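Local coordinates for protein nucleoporin NUP170 (Chaetomium thermophilum, PDB 5HAX) that probably serves as a structural nucleoporin of the nuclear pore complex, combining a beta-propeller-like region with an alpha-helical region, at residues A[596-601]-A[629-634]. Sequence-based numbering, arbitrary orientation.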
loop_
_atom_site.group_PDB
_atom_site.type_symbol
_atom_site.label_atom_id
_atom_site.label_comp_id
_atom_site.label_asym_id
_atom_site.label_seq_id
_atom_site.Cartn_x
_atom_site.Cartn_y
_atom_site.Cartn_z
ATOM N N THR A 596 12.749 -1.922 18.012
ATOM C CA THR A 596 11.738 -2.934 17.725
ATOM C C THR A 596 11.316 -2.882 16.265
ATOM O O THR A 596 11.249 -3.913 15.586
ATOM C CB THR A 596 10.527 -2.737 18.636
ATOM O OG1 THR A 596 10.925 -2.896 20.004
ATOM C CG2 THR A 596 9.425 -3.746 18.305
ATOM N N ARG A 597 11.035 -1.679 15.762
ATOM C CA ARG A 597 10.548 -1.539 14.395
ATOM C C ARG A 597 11.615 -1.925 13.377
ATOM O O ARG A 597 11.284 -2.322 12.254
ATOM C CB ARG A 597 10.059 -0.106 14.170
ATOM C CG ARG A 597 8.777 0.207 14.933
ATOM C CD ARG A 597 8.434 1.692 14.925
ATOM N NE ARG A 597 7.106 1.940 15.489
ATOM C CZ ARG A 597 6.589 3.148 15.698
ATOM N NH1 ARG A 597 7.285 4.237 15.397
ATOM N NH2 ARG A 597 5.373 3.268 16.214
ATOM N N LEU A 598 12.893 -1.831 13.748
ATOM C CA LEU A 598 13.955 -2.257 12.841
ATOM C C LEU A 598 13.986 -3.774 12.667
ATOM O O LEU A 598 14.457 -4.263 11.632
ATOM C CB LEU A 598 15.315 -1.763 13.339
ATOM C CG LEU A 598 15.600 -0.262 13.282
ATOM C CD1 LEU A 598 16.987 0.007 13.848
ATOM C CD2 LEU A 598 15.481 0.294 11.868
ATOM N N VAL A 599 13.497 -4.533 13.652
ATOM C CA VAL A 599 13.582 -5.989 13.631
ATOM C C VAL A 599 12.209 -6.657 13.653
ATOM O O VAL A 599 12.121 -7.869 13.862
ATOM C CB VAL A 599 14.449 -6.512 14.796
ATOM C CG1 VAL A 599 15.846 -5.917 14.733
ATOM C CG2 VAL A 599 13.790 -6.225 16.141
ATOM N N ARG A 600 11.132 -5.898 13.433
ATOM C CA ARG A 600 9.795 -6.474 13.564
ATOM C C ARG A 600 9.558 -7.601 12.563
ATOM O O ARG A 600 8.832 -8.554 12.867
ATOM C CB ARG A 600 8.734 -5.384 13.400
ATOM C CG ARG A 600 8.539 -4.909 11.973
ATOM C CD ARG A 600 7.833 -3.562 11.923
ATOM N NE ARG A 600 6.548 -3.575 12.620
ATOM C CZ ARG A 600 5.378 -3.863 12.052
ATOM N NH1 ARG A 600 4.268 -3.842 12.778
ATOM N NH2 ARG A 600 5.308 -4.171 10.763
ATOM N N THR A 601 10.162 -7.521 11.374
ATOM C CA THR A 601 10.015 -8.590 10.390
ATOM C C THR A 601 10.794 -9.847 10.762
ATOM O O THR A 601 10.558 -10.898 10.158
ATOM C CB THR A 601 10.478 -8.118 9.008
ATOM O OG1 THR A 601 11.874 -7.792 9.051
ATOM C CG2 THR A 601 9.685 -6.899 8.552
ATOM N N GLN A 629 20.785 -5.324 9.741
ATOM C CA GLN A 629 22.017 -5.271 10.522
ATOM C C GLN A 629 22.677 -3.902 10.420
ATOM O O GLN A 629 23.143 -3.353 11.426
ATOM C CB GLN A 629 22.980 -6.359 10.053
ATOM C CG GLN A 629 24.320 -6.333 10.764
ATOM C CD GLN A 629 25.191 -7.517 10.406
ATOM O OE1 GLN A 629 25.765 -8.165 11.280
ATOM N NE2 GLN A 629 25.302 -7.801 9.115
ATOM N N GLU A 630 22.738 -3.341 9.211
ATOM C CA GLU A 630 23.313 -2.011 9.044
ATOM C C GLU A 630 22.560 -0.982 9.875
ATOM O O GLU A 630 23.175 -0.131 10.530
ATOM C CB GLU A 630 23.299 -1.617 7.567
ATOM C CG GLU A 630 24.262 -2.412 6.701
ATOM C CD GLU A 630 24.161 -2.044 5.233
ATOM O OE1 GLU A 630 23.338 -1.169 4.891
ATOM O OE2 GLU A 630 24.905 -2.633 4.419
ATOM N N ASN A 631 21.226 -1.046 9.866
ATOM C CA ASN A 631 20.432 -0.110 10.654
ATOM C C ASN A 631 20.715 -0.265 12.143
ATOM O O ASN A 631 20.876 0.731 12.858
ATOM C CB ASN A 631 18.943 -0.310 10.371
ATOM C CG ASN A 631 18.535 0.191 8.997
ATOM O OD1 ASN A 631 19.215 1.023 8.397
ATOM N ND2 ASN A 631 17.411 -0.309 8.497
ATOM N N VAL A 632 20.771 -1.507 12.632
ATOM C CA VAL A 632 21.077 -1.737 14.043
ATOM C C VAL A 632 22.460 -1.196 14.379
ATOM O O VAL A 632 22.663 -0.575 15.429
ATOM C CB VAL A 632 20.964 -3.238 14.375
ATOM C CG1 VAL A 632 21.478 -3.525 15.785
ATOM C CG2 VAL A 632 19.522 -3.711 14.230
ATOM N N GLU A 633 23.433 -1.417 13.491
ATOM C CA GLU A 633 24.800 -0.982 13.762
ATOM C C GLU A 633 24.917 0.537 13.757
ATOM O O GLU A 633 25.622 1.111 14.594
ATOM C CB GLU A 633 25.754 -1.600 12.741
ATOM C CG GLU A 633 26.029 -3.079 12.976
ATOM C CD GLU A 633 26.807 -3.336 14.258
ATOM O OE1 GLU A 633 26.889 -4.508 14.681
ATOM O OE2 GLU A 633 27.336 -2.367 14.845
ATOM N N ARG A 634 24.245 1.208 12.817
ATOM C CA ARG A 634 24.265 2.668 12.808
ATOM C C ARG A 634 23.637 3.231 14.077
ATOM O O ARG A 634 24.083 4.260 14.597
ATOM C CB ARG A 634 23.551 3.208 11.569
ATOM C CG ARG A 634 24.454 3.350 10.351
ATOM C CD ARG A 634 24.026 4.505 9.454
ATOM N NE ARG A 634 24.145 5.802 10.120
ATOM C CZ ARG A 634 24.126 6.975 9.492
ATOM N NH1 ARG A 634 24.237 8.102 10.183
ATOM N NH2 ARG A 634 24.002 7.027 8.171
HETATM O O HOH W 1 15.241 -2.598 9.632
#
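Leu-598 and Val-599, near the C-terminal end of helix 586-599, pack against Asn-631 and Val-632 of helix 622-640, a helix-to-helix contact within the alpha-helical, C-terminal family region of the nucleoporin. Just ahead of them, Arg-597 turns to other parts of the chain, forming salt bridges with Asp-20 and Glu-524. Leu-598 makes the larger part of the contact. Its CB points toward helix 622-640, and with CG anti to the carbonyl carbon (chi1 -69°) both methyls of the fork face CB of Asn-631: Leu-598 CD2 lies 3.8 Å from Asn-631 CB and Leu-598 CD1 4.0 Å from the same atom. CD2 also rests beside the amide, 3.9 Å from Asn-631 ND2, while Leu-598 CD1 reaches on to the backbone, 4.3 Å from Val-632 N. A water donates to the Leu-598 carbonyl, 2.7 Å from its O, and in turn takes a weak bond from Asn-631 ND2 at 3.4 Å. Val-599 follows with a looser touch, its CG1 standing 4.3 Å from Val-632 CG2. Both valines have further apolar neighbours: Val-599 meets Ile-628, and Val-632 meets Met-679 and Ile-682 of helix 663-694, which extends the packing to a third helix. Asn-631 thus offers its CB methylene to the leucine methyls and its ND2 to the water, and cohesion here probably rests on apolar packing, with little directional polar pairing.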